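PDB 4R1H: Lmo0741 protein from Listeria monocytogenes, which probably binds DNA as a transcription factor of the GntR family, through a winged helix-turn-helix domain, and forms a two-chain assembly. Local coordinates for residues Tyr66-Arg69 with Gly70-Lys73; Lys110-Ala113 with Trp114-Val118; Pro11-Lys14 with Gln15-Tyr19; Glu95-Ile98 with Ser99-Lys103. One frame throughout, in Å; residues are numbered along the deposited sequence. Where two conformers were deposited one is given.

Contact 1: Tyr66-Arg69 with Gly70-Lys73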
loop_
_atom_site.group_PDB
_atom_site.type_symbol
_atom_site.label_atom_id
_atom_site.label_comp_id
_atom_site.label_asym_id
_atom_site.label_seq_id
_atom_site.Cartn_x
_atom_site.Cartn_y
_atom_site.Cartn_z
ATOM N N TYR A 66 -7.997 -14.499 23.691
ATOM C CA TYR A 66 -7.536 -15.298 24.818
ATOM C C TYR A 66 -8.137 -16.690 24.715
ATOM O O TYR A 66 -9.137 -16.914 24.028
ATOM C CB TYR A 66 -7.905 -14.636 26.147
ATOM C CG TYR A 66 -9.354 -14.491 26.423
ATOM C CD1 TYR A 66 -10.046 -15.429 27.170
ATOM C CD2 TYR A 66 -10.066 -13.423 25.935
ATOM C CE1 TYR A 66 -11.400 -15.289 27.432
ATOM C CE2 TYR A 66 -11.423 -13.281 26.170
ATOM C CZ TYR A 66 -12.070 -14.221 26.949
ATOM O OH TYR A 66 -13.382 -14.076 27.146
ATOM N N THR A 67 -7.573 -17.602 25.497
ATOM C CA THR A 67 -7.943 -19.026 25.423
ATOM C C THR A 67 -8.532 -19.460 26.739
ATOM O O THR A 67 -8.035 -19.094 27.794
ATOM C CB THR A 67 -6.724 -19.925 25.160
ATOM O OG1 THR A 67 -6.091 -19.505 23.977
ATOM C CG2 THR A 67 -7.180 -21.411 24.974
ATOM N N VAL A 68 -9.646 -20.152 26.674
ATOM C CA VAL A 68 -10.212 -20.823 27.843
ATOM C C VAL A 68 -9.959 -22.316 27.499
ATOM O O VAL A 68 -10.693 -22.877 26.677
ATOM C CB VAL A 68 -11.684 -20.511 27.978
ATOM C CG1 VAL A 68 -12.292 -21.227 29.199
ATOM C CG2 VAL A 68 -11.892 -19.016 28.197
ATOM N N ARG A 69 -8.915 -22.912 28.073
ATOM C CA ARG A 69 -8.499 -24.290 27.720
ATOM C C ARG A 69 -9.693 -25.237 27.727
ATOM O O ARG A 69 -10.510 -25.228 28.681
ATOM C CB ARG A 69 -7.431 -24.808 28.686
ATOM C CG ARG A 69 -6.724 -26.094 28.234
ATOM C CD ARG A 69 -5.573 -26.482 29.162
ATOM N NE ARG A 69 -4.446 -25.545 29.044
ATOM C CZ ARG A 69 -3.353 -25.727 28.302
ATOM N NH1 ARG A 69 -3.170 -26.833 27.595
ATOM N NH2 ARG A 69 -2.418 -24.791 28.274
ATOM N N GLY A 70 -9.805 -26.051 26.672
ATOM C CA GLY A 70 -10.904 -27.002 26.526
ATOM C C GLY A 70 -12.301 -26.429 26.337
ATOM O O GLY A 70 -13.281 -27.186 26.313
ATOM N N THR A 71 -12.429 -25.103 26.211
ATOM C CA THR A 71 -13.668 -24.524 25.682
ATOM C C THR A 71 -13.461 -23.825 24.322
ATOM O O THR A 71 -14.287 -24.009 23.426
ATOM C CB THR A 71 -14.373 -23.611 26.700
ATOM O OG1 THR A 71 -14.572 -24.344 27.918
ATOM C CG2 THR A 71 -15.718 -23.174 26.184
ATOM N N GLY A 72 -12.366 -23.078 24.146
ATOM C CA GLY A 72 -12.165 -22.307 22.919
ATOM C C GLY A 72 -11.359 -21.022 23.045
ATOM O O GLY A 72 -10.659 -20.772 24.049
ATOM N N LYS A 73 -11.429 -20.228 21.981
ATOM C CA LYS A 73 -10.733 -18.971 21.891
ATOM C C LYS A 73 -11.761 -17.871 21.680
ATOM O O LYS A 73 -12.753 -18.057 20.982
ATOM C CB LYS A 73 -9.722 -18.972 20.781
ATOM C CG LYS A 73 -8.581 -19.968 21.056
ATOM C CD LYS A 73 -7.437 -19.829 20.092
ATOM C CE LYS A 73 -6.473 -21.005 20.228
ATOM N NZ LYS A 73 -5.547 -20.753 21.360
#
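With chi1 at -57°, T67 carries OG1 anti to its carbonyl carbon and beside its backbone N; K73, whose chain runs nearly straight until it bends at chi4 (-82°), brings NZ round to that hydroxyl. The two side chains lie alongside each other on one face of a beta hairpin, the wing of the winged helix-turn-helix, and K73 NZ donates to T67 OG1 at 2.9 Å. E60 of helix 49-61 joins them as a hydrogen-bond partner of T67 OG1 and a long, weak ion-pair partner of K73, which links this face of the hairpin to that helix. T67 and K73 form an antiparallel non-hydrogen-bonded pair, whereas V68 and G72 form the hydrogen-bonded one, with V68 N donating to G72 O at 2.9 Å. T71 and G72 both face V68, a classic beta bulge: V68 O accepts from T71 N at 2.9 Å and from G72 N at 3.0 Å, the former tilted from the carbonyl plane, the latter within it. G72 adopts phi 150°, a conformation that a side chain there would obstruct by meeting the O of T71, and G70 turns the chain with a positive phi. Wings of GntR relatives often approach the DNA minor groove, and this one may do the same. On the opposite face V68 CG1 rests 4.0 Å from T71 CB.

Contact 2: Lys110-Ala113 with Trp114-Val118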
loop_
_atom_site.group_PDB
_atom_site.type_symbol
_atom_site.label_atom_id
_atom_site.label_comp_id
_atom_site.label_asym_id
_atom_site.label_seq_id
_atom_site.Cartn_x
_atom_site.Cartn_y
_atom_site.Cartn_z
ATOM N N LYS A 110 -4.183 19.147 -1.365
ATOM C CA LYS A 110 -4.530 18.406 -2.572
ATOM C C LYS A 110 -4.746 16.911 -2.306
ATOM O O LYS A 110 -5.494 16.252 -3.011
ATOM C CB LYS A 110 -3.433 18.568 -3.595
ATOM C CG LYS A 110 -3.808 17.954 -4.913
ATOM C CD LYS A 110 -2.967 18.504 -6.045
ATOM C CE LYS A 110 -3.172 17.642 -7.233
ATOM N NZ LYS A 110 -4.561 17.791 -7.698
ATOM N N ILE A 111 -4.071 16.373 -1.290
ATOM C CA ILE A 111 -4.339 14.986 -0.825
ATOM C C ILE A 111 -5.783 14.856 -0.341
ATOM O O ILE A 111 -6.514 13.926 -0.709
ATOM C CB ILE A 111 -3.354 14.519 0.282
ATOM C CG1 ILE A 111 -1.945 14.486 -0.251
ATOM C CG2 ILE A 111 -3.742 13.095 0.793
ATOM C CD1 ILE A 111 -0.852 14.269 0.782
ATOM N N ILE A 112 -6.230 15.828 0.474
ATOM C CA ILE A 112 -7.600 15.879 0.949
ATOM C C ILE A 112 -8.557 15.964 -0.220
ATOM O O ILE A 112 -9.538 15.258 -0.223
ATOM C CB ILE A 112 -7.819 17.026 1.956
ATOM C CG1 ILE A 112 -7.038 16.717 3.258
ATOM C CG2 ILE A 112 -9.285 17.208 2.248
ATOM C CD1 ILE A 112 -6.784 17.926 4.113
ATOM N N ALA A 113 -8.245 16.797 -1.216
ATOM C CA ALA A 113 -9.104 16.928 -2.394
ATOM C C ALA A 113 -9.232 15.605 -3.162
ATOM O O ALA A 113 -10.311 15.252 -3.612
ATOM C CB ALA A 113 -8.610 18.055 -3.319
ATOM N N TRP A 114 -8.129 14.871 -3.273
ATOM C CA TRP A 114 -8.123 13.527 -3.924
ATOM C C TRP A 114 -9.044 12.575 -3.221
ATOM O O TRP A 114 -9.891 11.891 -3.810
ATOM C CB TRP A 114 -6.688 12.987 -4.001
ATOM C CG TRP A 114 -5.969 13.237 -5.322
ATOM C CD1 TRP A 114 -5.027 14.126 -5.602
ATOM C CD2 TRP A 114 -6.343 12.646 -6.563
ATOM N NE1 TRP A 114 -4.696 14.079 -6.959
ATOM C CE2 TRP A 114 -5.510 13.179 -7.554
ATOM C CE3 TRP A 114 -7.308 11.698 -6.915
ATOM C CZ2 TRP A 114 -5.627 12.792 -8.897
ATOM C CZ3 TRP A 114 -7.403 11.304 -8.226
ATOM C CH2 TRP A 114 -6.579 11.874 -9.191
ATOM N N VAL A 115 -8.924 12.530 -1.893
ATOM C CA VAL A 115 -9.755 11.638 -1.067
ATOM C C VAL A 115 -11.218 11.964 -1.250
ATOM O O VAL A 115 -12.076 11.065 -1.390
ATOM C CB VAL A 115 -9.322 11.715 0.424
ATOM C CG1 VAL A 115 -10.355 10.997 1.278
ATOM C CG2 VAL A 115 -7.940 11.150 0.634
ATOM N N LYS A 116 -11.546 13.235 -1.296
ATOM C CA LYS A 116 -12.930 13.653 -1.516
ATOM C C LYS A 116 -13.482 13.345 -2.898
ATOM O O LYS A 116 -14.677 13.085 -3.035
ATOM C CB LYS A 116 -13.055 15.146 -1.260
ATOM C CG LYS A 116 -12.912 15.501 0.209
ATOM C CD LYS A 116 -13.018 17.000 0.399
ATOM C CE LYS A 116 -13.151 17.498 1.829
ATOM N NZ LYS A 116 -12.951 19.005 1.812
ATOM N N LYS A 117 -12.652 13.393 -3.925
ATOM C CA LYS A 117 -13.136 13.253 -5.285
ATOM C C LYS A 117 -13.174 11.814 -5.764
ATOM O O LYS A 117 -13.941 11.521 -6.671
ATOM C CB LYS A 117 -12.432 14.173 -6.223
ATOM C CG LYS A 117 -11.099 13.721 -6.735
ATOM C CD LYS A 117 -10.493 14.819 -7.604
ATOM C CE LYS A 117 -9.243 14.314 -8.312
ATOM N NZ LYS A 117 -8.503 15.411 -8.991
ATOM N N VAL A 118 -12.484 10.896 -5.092
ATOM C CA VAL A 118 -12.312 9.575 -5.642
ATOM C C VAL A 118 -13.518 8.678 -5.566
ATOM O O VAL A 118 -14.000 8.367 -4.491
ATOM C CB VAL A 118 -11.024 8.904 -5.134
ATOM C CG1 VAL A 118 -11.126 7.413 -4.993
ATOM C CG2 VAL A 118 -9.925 9.334 -6.088
#
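K110 runs alongside the indole of W114, one helical turn further on, its aliphatic carbons beside the pyrrole end of the ring system. K110 CG lies 4.1 Å from W114 CD1, and K110 CE 3.9 Å from W114 NE1. The chain leaves with CG anti to the backbone N (chi1 -174°) and stays extended until chi4, where, in the conformer described, it bends and sets K110 NZ 3.8 Å from W114 NE1, a proximity of two nitrogens and not a hydrogen bond. K117 reaches the same indole from within the 114-118 segment and places CE 3.4 Å above the ring plane of W114, offset toward the rim, while V118 CG2 meets the ring edge in plane. K110 also packs on E86 of the second subunit. All this decorates the final turns of the short helix 108-117, which packs back on the long helix 79-103: I111 and V115 touch F97, and I111 and W114 touch M101. W114 also packs on A90 of the second subunit, and V115 O accepts a hydrogen bond from K108 of that subunit. On another flank, I112 and K116 point the same way, and I112 CG2 rests 3.9 Å from K116 CE. Regular i to i+4 bonds carry the backbone until K117 N donates to A113 O at a more bent 136°, just before V118 leaves helical geometry.

Contact 3: Pro11-Lys14 with Gln15-Tyr19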
loop_
_atom_site.group_PDB
_atom_site.type_symbol
_atom_site.label_atom_id
_atom_site.label_comp_id
_atom_site.label_asym_id
_atom_site.label_seq_id
_atom_site.Cartn_x
_atom_site.Cartn_y
_atom_site.Cartn_z
ATOM N N PRO A 11 4.520 -12.431 4.543
ATOM C CA PRO A 11 4.229 -13.661 5.251
ATOM C C PRO A 11 2.746 -13.952 5.334
ATOM O O PRO A 11 1.930 -13.037 5.603
ATOM C CB PRO A 11 4.805 -13.417 6.651
ATOM C CG PRO A 11 5.848 -12.385 6.457
ATOM C CD PRO A 11 5.247 -11.490 5.416
ATOM N N ILE A 12 2.395 -15.207 5.171
ATOM C CA ILE A 12 0.979 -15.572 5.221
ATOM C C ILE A 12 0.361 -15.389 6.604
ATOM O O ILE A 12 -0.748 -14.845 6.678
ATOM C CB ILE A 12 0.696 -17.011 4.758
ATOM C CG1 ILE A 12 1.171 -17.278 3.327
ATOM C CG2 ILE A 12 -0.806 -17.332 4.806
ATOM C CD1 ILE A 12 0.673 -16.269 2.315
ATOM N N TYR A 13 1.029 -15.806 7.690
ATOM C CA TYR A 13 0.384 -15.591 9.001
ATOM C C TYR A 13 0.066 -14.134 9.272
ATOM O O TYR A 13 -0.966 -13.827 9.954
ATOM C CB TYR A 13 1.147 -16.212 10.160
ATOM C CG TYR A 13 2.242 -15.344 10.654
ATOM C CD1 TYR A 13 3.503 -15.425 10.093
ATOM C CD2 TYR A 13 2.055 -14.481 11.755
ATOM C CE1 TYR A 13 4.548 -14.637 10.543
ATOM C CE2 TYR A 13 3.100 -13.690 12.211
ATOM C CZ TYR A 13 4.362 -13.811 11.648
ATOM O OH TYR A 13 5.415 -13.022 12.081
ATOM N N LYS A 14 0.866 -13.201 8.775
ATOM C CA LYS A 14 0.585 -11.790 9.053
ATOM C C LYS A 14 -0.663 -11.367 8.260
ATOM O O LYS A 14 -1.393 -10.498 8.697
ATOM C CB LYS A 14 1.755 -10.908 8.653
ATOM C CG LYS A 14 2.914 -10.988 9.626
ATOM C CD LYS A 14 2.617 -10.253 10.937
ATOM C CE LYS A 14 3.939 -9.785 11.579
ATOM N NZ LYS A 14 3.775 -9.406 13.017
ATOM N N GLN A 15 -0.876 -11.951 7.080
ATOM C CA GLN A 15 -2.082 -11.673 6.328
ATOM C C GLN A 15 -3.353 -12.202 6.997
ATOM O O GLN A 15 -4.444 -11.567 6.925
ATOM C CB GLN A 15 -1.999 -12.208 4.912
ATOM C CG GLN A 15 -0.916 -11.496 4.148
ATOM C CD GLN A 15 -0.751 -12.048 2.760
ATOM O OE1 GLN A 15 -1.610 -11.817 1.912
ATOM N NE2 GLN A 15 0.366 -12.769 2.505
ATOM N N ILE A 16 -3.211 -13.334 7.654
ATOM C CA ILE A 16 -4.287 -13.904 8.417
ATOM C C ILE A 16 -4.536 -13.036 9.637
ATOM O O ILE A 16 -5.698 -12.836 10.014
ATOM C CB ILE A 16 -4.029 -15.361 8.865
ATOM C CG1 ILE A 16 -3.689 -16.305 7.679
ATOM C CG2 ILE A 16 -5.231 -15.910 9.650
ATOM C CD1 ILE A 16 -4.857 -16.792 6.847
ATOM N N VAL A 17 -3.469 -12.577 10.306
ATOM C CA VAL A 17 -3.679 -11.639 11.395
ATOM C C VAL A 17 -4.514 -10.442 10.895
ATOM O O VAL A 17 -5.465 -10.018 11.570
ATOM C CB VAL A 17 -2.367 -11.196 11.994
ATOM C CG1 VAL A 17 -2.544 -10.079 12.975
ATOM C CG2 VAL A 17 -1.745 -12.401 12.714
ATOM N N HIS A 18 -4.173 -9.928 9.718
ATOM C CA HIS A 18 -4.901 -8.716 9.209
ATOM C C HIS A 18 -6.338 -9.018 8.882
ATOM O O HIS A 18 -7.205 -8.197 9.190
ATOM C CB HIS A 18 -4.243 -8.119 7.956
ATOM C CG HIS A 18 -4.879 -6.834 7.542
ATOM N ND1 HIS A 18 -4.730 -5.685 8.285
ATOM C CD2 HIS A 18 -5.671 -6.513 6.491
ATOM C CE1 HIS A 18 -5.391 -4.695 7.693
ATOM N NE2 HIS A 18 -5.957 -5.176 6.600
ATOM N N TYR A 19 -6.613 -10.185 8.317
ATOM C CA TYR A 19 -7.947 -10.638 8.036
ATOM C C TYR A 19 -8.793 -10.697 9.298
ATOM O O TYR A 19 -9.890 -10.173 9.327
ATOM C CB TYR A 19 -7.898 -12.017 7.390
ATOM C CG TYR A 19 -9.230 -12.696 7.277
ATOM C CD1 TYR A 19 -10.053 -12.489 6.154
ATOM C CD2 TYR A 19 -9.686 -13.553 8.279
ATOM C CE1 TYR A 19 -11.275 -13.110 6.061
ATOM C CE2 TYR A 19 -10.923 -14.169 8.199
ATOM C CZ TYR A 19 -11.711 -13.943 7.081
ATOM O OH TYR A 19 -12.938 -14.590 7.003
#
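I12 and Q15 meet with their side chains crossing at a slant, the CD1 methyl of I12 against the amide of Q15. I12 CD1 approaches Q15 NE2 to 3.5 Å, a contact of a methyl with an amide nitrogen. Q15 sets off with CG anti to its carbonyl carbon (chi1 -65°) and continues extended, a course that takes the amide back toward the start of the helix. There Q15 NE2 gives a weak hydrogen bond to P11 O at 3.5 Å, which also receives the weak bond of Q15 N. The principal partner of NE2 lies outside the pair of segments, at the carbonyl of D7, and the side chain also packs on F6. P11 occupies the N-cap position of helix 12-25, the first helix of the DNA-binding domain.

I12 and I16 also cross at a slant, with I12 CG2 4.2 Å from I16 CG1 in the conformer described. The ring of Y13 turns to another side of the helix: V17 CG2 comes to Y13 CD2 at 4.4 Å, while K14 CG stands 3.7 Å above one face of the Y13 ring, toward the rim. R54 makes a cation-pi contact with this ring. I16 sits between helices 38-45 and 49-61, meeting L45 and A55, and V17 rests on the latter helix.

Backbone bonds carry the turn, the apolar contacts across it are loose, and the polar ends find their strongest partners in other parts of the chain: K14 NZ in a salt bridge with E58, and Q15 NE2 with D7 O, which fastens the preceding N-terminal segment to the first turn.

Contact 4: Glu95-Ile98 with Ser99-Lys103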
loop_
_atom_site.group_PDB
_atom_site.type_symbol
_atom_site.label_atom_id
_atom_site.label_comp_id
_atom_site.label_asym_id
_atom_site.label_seq_id
_atom_site.Cartn_x
_atom_site.Cartn_y
_atom_site.Cartn_z
ATOM N N GLU A 95 -0.597 7.123 7.404
ATOM C CA GLU A 95 0.797 7.590 7.321
ATOM C C GLU A 95 1.416 7.125 5.995
ATOM O O GLU A 95 2.112 7.925 5.308
ATOM C CB GLU A 95 1.639 7.062 8.482
ATOM C CG GLU A 95 1.351 7.725 9.796
ATOM C CD GLU A 95 2.005 6.979 10.967
ATOM O OE1 GLU A 95 2.406 5.787 10.830
ATOM O OE2 GLU A 95 2.073 7.638 12.001
ATOM N N ASN A 96 1.191 5.866 5.618
ATOM C CA ASN A 96 1.767 5.358 4.388
ATOM C C ASN A 96 1.227 6.108 3.139
ATOM O O ASN A 96 2.010 6.399 2.222
ATOM C CB ASN A 96 1.538 3.892 4.234
ATOM C CG ASN A 96 2.375 3.066 5.233
ATOM O OD1 ASN A 96 3.271 3.573 5.899
ATOM N ND2 ASN A 96 2.068 1.828 5.308
ATOM N N PHE A 97 -0.069 6.335 3.118
ATOM C CA PHE A 97 -0.725 7.058 2.038
ATOM C C PHE A 97 -0.180 8.495 1.924
ATOM O O PHE A 97 0.207 8.927 0.836
ATOM C CB PHE A 97 -2.225 7.052 2.272
ATOM C CG PHE A 97 -3.029 7.895 1.305
ATOM C CD1 PHE A 97 -3.016 7.619 -0.043
ATOM C CD2 PHE A 97 -3.786 8.941 1.749
ATOM C CE1 PHE A 97 -3.767 8.380 -0.895
ATOM C CE2 PHE A 97 -4.523 9.760 0.887
ATOM C CZ PHE A 97 -4.478 9.484 -0.461
ATOM N N ILE A 98 -0.247 9.218 3.019
ATOM C CA ILE A 98 0.313 10.569 3.026
ATOM C C ILE A 98 1.780 10.554 2.558
ATOM O O ILE A 98 2.190 11.458 1.776
ATOM C CB ILE A 98 0.109 11.236 4.387
ATOM C CG1 ILE A 98 -1.394 11.479 4.588
ATOM C CG2 ILE A 98 0.911 12.554 4.425
ATOM C CD1 ILE A 98 -1.657 11.885 5.981
ATOM N N SER A 99 2.614 9.628 3.041
ATOM C CA SER A 99 4.000 9.570 2.602
ATOM C C SER A 99 4.131 9.401 1.080
ATOM O O SER A 99 4.891 10.128 0.395
ATOM C CB SER A 99 4.721 8.462 3.349
ATOM O OG SER A 99 6.008 8.317 2.837
ATOM N N GLU A 100 3.387 8.455 0.532
ATOM C CA GLU A 100 3.508 8.186 -0.897
ATOM C C GLU A 100 3.017 9.387 -1.724
ATOM O O GLU A 100 3.632 9.721 -2.730
ATOM C CB GLU A 100 2.685 6.933 -1.261
ATOM C CG GLU A 100 3.295 5.632 -0.819
ATOM C CD GLU A 100 4.746 5.408 -1.208
ATOM O OE1 GLU A 100 5.113 5.589 -2.408
ATOM O OE2 GLU A 100 5.545 5.026 -0.312
HETATM N N MSE A 101 1.939 9.990 -1.317
HETATM C CA MSE A 101 1.434 11.169 -2.012
HETATM C C MSE A 101 2.398 12.355 -1.909
HETATM O O MSE A 101 2.597 13.087 -2.884
HETATM C CB MSE A 101 0.051 11.548 -1.566
HETATM C CG MSE A 101 -0.973 10.433 -1.785
HETATM SE SE MSE A 101 -1.623 10.429 -3.617
HETATM C CE MSE A 101 -2.925 11.774 -3.455
ATOM N N SER A 102 2.963 12.515 -0.719
ATOM C CA SER A 102 3.900 13.608 -0.428
ATOM C C SER A 102 5.121 13.474 -1.309
ATOM O O SER A 102 5.626 14.502 -1.810
ATOM C CB SER A 102 4.264 13.622 1.020
ATOM O OG SER A 102 3.136 14.007 1.788
ATOM N N LYS A 103 5.617 12.269 -1.489
ATOM C CA LYS A 103 6.746 12.022 -2.374
ATOM C C LYS A 103 6.537 12.446 -3.796
ATOM O O LYS A 103 7.531 12.768 -4.495
ATOM C CB LYS A 103 7.195 10.562 -2.297
ATOM C CG LYS A 103 7.796 10.182 -0.966
ATOM C CD LYS A 103 7.874 8.672 -0.908
ATOM C CE LYS A 103 8.674 8.228 0.271
ATOM N NZ LYS A 103 8.628 6.737 0.186
HETATM O O HOH W 1 4.886 4.740 2.496
#
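M101, a selenomethionine, lies against the ring of F97 one turn back along the same helix. Its CB sits 3.6 Å from F97 O, the acceptor of its own backbone N. M101 CG, anti to the carbonyl carbon (chi1 -59°), passes 3.2 Å from F97 O and moves over the phenyl face: it is 3.6 Å from F97 CE1 and 4.0 Å from the ring centroid, 28° off the normal, a CH-pi contact. Bends at chi2 and chi3 then curl the chain, so that M101 SE stands obliquely to the ring, 4.9 Å from the F97 centroid in a Met-aromatic contact, and CE finishes near F97 CZ. The two side chains cross at a slant; F97, with its ring anti to the backbone N (chi1 174°), brings it toward the following turn.

Elsewhere on the helix side chains also use backbone carbonyls. S102 turns its hydroxyl onto I98 O, OG to O 2.7 Å, while S102 N reaches the same oxygen at 2.8 Å from the opposite face of the carbonyl plane; the hydroxyl stands well above that plane. A water bridges E100 OE2 and, weakly, N96 O, and the same carboxylate forms a salt bridge with K103 NZ.

These turns lie toward the C-terminal part of the long helix 79-103. F97 and M101 face helix 108-117, where I111 packs on both, V115 on F97 and W114 on M101; across the dimer interface F97 stacks on F97 of the second subunit, and I98 packs on V118 of that subunit.

Along the chain the order is contact 3, contact 1, contact 4, contact 2. Contacts 3 and 1 lie in the winged helix-turn-helix region, on helix 12-25 and the hairpin of strands 65-68 and 72-75, their centres 21 Å apart. Helix 79-103 follows the hairpin directly and leads away from it, placing contact 4 with its centre about 41 Å from that of contact 1. Contact 2, on helix 108-117, folds back against contact 4, with centres 13 Å apart and side chains touching. Contacts 2 and 4 meet the second subunit through several residues and contact 3 only through H18, so the wing lies far from the part of the interface formed by contacts 2 and 4.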